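Local coordinates for manganese-containing pseudocatalase (Thermus thermophilus, PDB 2V8T), which probably breaks down hydrogen peroxide to water and oxygen, as manganese catalases do, using a pair of manganese ions in each subunit, at residues Ser38-Tyr43 / Glu69-Ile74. Numbering follows the deposited sequence.
Sequences STLMNY and EELGHI. With MN (manganese (II) ion), chain C; MN (manganese (II) ion), chain D.
Leu40 overlaps Leu71 and Ile74 with its two methyl branches. Its CG stands anti to the backbone N (chi1 169°). Leu40 CD1 meets Leu71 CD2 at 3.5 Å. Leu40 crosses Ile74 at about a right angle, its CD2 3.7 Å from Ile74 CD1. Glu70 CB rests on Leu40 CA at 3.5 Å. An alanine in place of Leu40 would lose both branches and would probably loosen the apolar layer beneath the metal-binding Glu70. Leu71 packs on Phe2 and Ile74 on Phe48, both of a second subunit.

Glu70 bends at chi2 (-64°). It crosses Thr39 at about a right angle and Tyr43 obliquely. The carboxylate bridges the two manganese ions. Glu70 OE1 binds the chain C ion at 2.1 Å, and Glu70 OE2 binds the chain D ion. Water 1 is a second bridge between the metals. His73 ND1 also binds the chain C ion, at 2.2 Å. Its NE2 makes a weak hydrogen bond to Glu69 OE2. Glu36 is the third protein ligand of the chain C ion, and Glu155 and His188 bind the chain D ion.

Tyr43 turns its ring edge to the bridge: Tyr43 CE2 is 3.4 Å from Glu70 OE2, near the ring plane. Its hydroxyl is hydrogen-bonded to Glu155, so Tyr43 is a second-shell residue of the metal site. Thr39 OG1 lies 3.6 Å from Glu70 CD.

Segments 38-43 and 69-74 run roughly antiparallel, at 153°. They lie on helices 36-49 and 57-85 of the ferritin-like four-helix bundle, which helices 144-166 and 172-200 complete around the manganese pair.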
loop_
_atom_site.group_PDB
_atom_site.type_symbol
_atom_site.label_atom_id
_atom_site.label_comp_id
_atom_site.label_asym_id
_atom_site.label_seq_id
_atom_site.Cartn_x
_atom_site.Cartn_y
_atom_site.Cartn_z
ATOM N N SER A 38 -15.593 3.252 -6.270
ATOM C CA SER A 38 -14.844 3.667 -7.435
ATOM C C SER A 38 -15.695 4.433 -8.429
ATOM O O SER A 38 -15.246 5.474 -8.925
ATOM C CB SER A 38 -14.183 2.488 -8.122
ATOM O OG SER A 38 -13.161 2.014 -7.265
ATOM N N THR A 39 -16.868 3.950 -8.768
ATOM C CA THR A 39 -17.703 4.733 -9.704
ATOM C C THR A 39 -18.065 6.076 -9.086
ATOM O O THR A 39 -17.910 7.125 -9.729
ATOM C CB THR A 39 -18.883 3.912 -10.185
ATOM O OG1 THR A 39 -19.564 3.453 -9.033
ATOM C CG2 THR A 39 -18.439 2.761 -11.059
ATOM N N LEU A 40 -18.456 6.079 -7.811
ATOM C CA LEU A 40 -18.716 7.325 -7.100
ATOM C C LEU A 40 -17.561 8.277 -7.236
ATOM O O LEU A 40 -17.724 9.451 -7.625
ATOM C CB LEU A 40 -18.973 7.034 -5.629
ATOM C CG LEU A 40 -18.990 8.255 -4.729
ATOM C CD1 LEU A 40 -20.074 9.243 -5.111
ATOM C CD2 LEU A 40 -19.125 7.803 -3.265
ATOM N N MET A 41 -16.354 7.861 -6.806
ATOM C CA MET A 41 -15.283 8.826 -6.674
ATOM C C MET A 41 -14.719 9.235 -8.029
ATOM O O MET A 41 -14.269 10.382 -8.198
ATOM C CB MET A 41 -14.211 8.243 -5.758
ATOM C CG MET A 41 -14.685 8.104 -4.285
ATOM S SD MET A 41 -14.671 9.724 -3.420
ATOM C CE MET A 41 -15.838 9.501 -2.059
ATOM N N ASN A 42 -14.736 8.327 -9.017
ATOM C CA ASN A 42 -14.378 8.726 -10.361
ATOM C C ASN A 42 -15.263 9.898 -10.837
ATOM O O ASN A 42 -14.769 10.907 -11.307
ATOM C CB ASN A 42 -14.522 7.539 -11.357
ATOM C CG ASN A 42 -13.220 6.762 -11.424
ATOM O OD1 ASN A 42 -12.344 7.145 -12.168
ATOM N ND2 ASN A 42 -13.084 5.707 -10.629
ATOM N N TYR A 43 -16.584 9.684 -10.740
ATOM C CA TYR A 43 -17.474 10.722 -11.312
ATOM C C TYR A 43 -17.455 11.960 -10.449
ATOM O O TYR A 43 -17.567 13.090 -10.974
ATOM C CB TYR A 43 -18.863 10.160 -11.488
ATOM C CG TYR A 43 -18.907 8.855 -12.227
ATOM C CD1 TYR A 43 -17.921 8.420 -13.131
ATOM C CD2 TYR A 43 -19.968 7.980 -11.997
ATOM C CE1 TYR A 43 -17.954 7.166 -13.686
ATOM C CE2 TYR A 43 -20.046 6.728 -12.580
ATOM C CZ TYR A 43 -19.002 6.314 -13.427
ATOM O OH TYR A 43 -18.987 5.073 -13.988
ATOM N N GLU A 69 -25.990 10.001 -7.992
ATOM C CA GLU A 69 -26.660 8.720 -7.860
ATOM C C GLU A 69 -25.733 7.690 -7.162
ATOM O O GLU A 69 -26.184 6.897 -6.330
ATOM C CB GLU A 69 -27.122 8.161 -9.220
ATOM C CG GLU A 69 -27.857 6.854 -8.993
ATOM C CD GLU A 69 -28.548 6.213 -10.181
ATOM O OE1 GLU A 69 -28.518 6.763 -11.314
ATOM O OE2 GLU A 69 -29.103 5.097 -9.955
ATOM N N GLU A 70 -24.438 7.684 -7.530
ATOM C CA GLU A 70 -23.543 6.683 -6.944
ATOM C C GLU A 70 -23.388 6.857 -5.448
ATOM O O GLU A 70 -23.079 5.860 -4.747
ATOM C CB GLU A 70 -22.167 6.704 -7.628
ATOM C CG GLU A 70 -22.125 6.522 -9.138
ATOM C CD GLU A 70 -22.601 5.186 -9.708
ATOM O OE1 GLU A 70 -23.268 4.460 -9.021
ATOM O OE2 GLU A 70 -22.362 4.959 -10.913
ATOM N N LEU A 71 -23.624 8.037 -4.881
ATOM C CA LEU A 71 -23.639 8.175 -3.414
ATOM C C LEU A 71 -24.657 7.230 -2.800
ATOM O O LEU A 71 -24.425 6.608 -1.757
ATOM C CB LEU A 71 -23.965 9.627 -2.997
ATOM C CG LEU A 71 -22.875 10.655 -3.227
ATOM C CD1 LEU A 71 -23.459 12.071 -3.107
ATOM C CD2 LEU A 71 -21.746 10.472 -2.233
ATOM N N GLY A 72 -25.858 7.182 -3.384
ATOM C CA GLY A 72 -26.863 6.284 -2.894
ATOM C C GLY A 72 -26.541 4.841 -3.131
ATOM O O GLY A 72 -27.088 3.942 -2.465
ATOM N N HIS A 73 -25.657 4.548 -4.094
ATOM C CA HIS A 73 -25.243 3.168 -4.308
ATOM C C HIS A 73 -24.236 2.697 -3.270
ATOM O O HIS A 73 -24.333 1.545 -2.834
ATOM C CB HIS A 73 -24.729 2.953 -5.714
ATOM C CG HIS A 73 -25.738 3.161 -6.759
ATOM N ND1 HIS A 73 -25.465 2.897 -8.089
ATOM C CD2 HIS A 73 -27.033 3.612 -6.662
ATOM C CE1 HIS A 73 -26.576 3.215 -8.751
ATOM N NE2 HIS A 73 -27.538 3.644 -7.921
ATOM N N ILE A 74 -23.268 3.522 -2.855
ATOM C CA ILE A 74 -22.436 3.080 -1.733
ATOM C C ILE A 74 -23.319 2.826 -0.530
ATOM O O ILE A 74 -23.106 1.881 0.239
ATOM C CB ILE A 74 -21.216 3.990 -1.414
ATOM C CG1 ILE A 74 -21.558 5.393 -0.970
ATOM C CG2 ILE A 74 -20.242 3.999 -2.583
ATOM C CD1 ILE A 74 -20.391 6.102 -0.249
HETATM MN MN MN C . -23.557 2.336 -9.053
HETATM MN MN MN D . -22.862 3.303 -12.137
HETATM O O HOH W 1 -21.936 2.499 -10.335
HETATM O O HOH W 2 -24.339 0.375 -9.782
#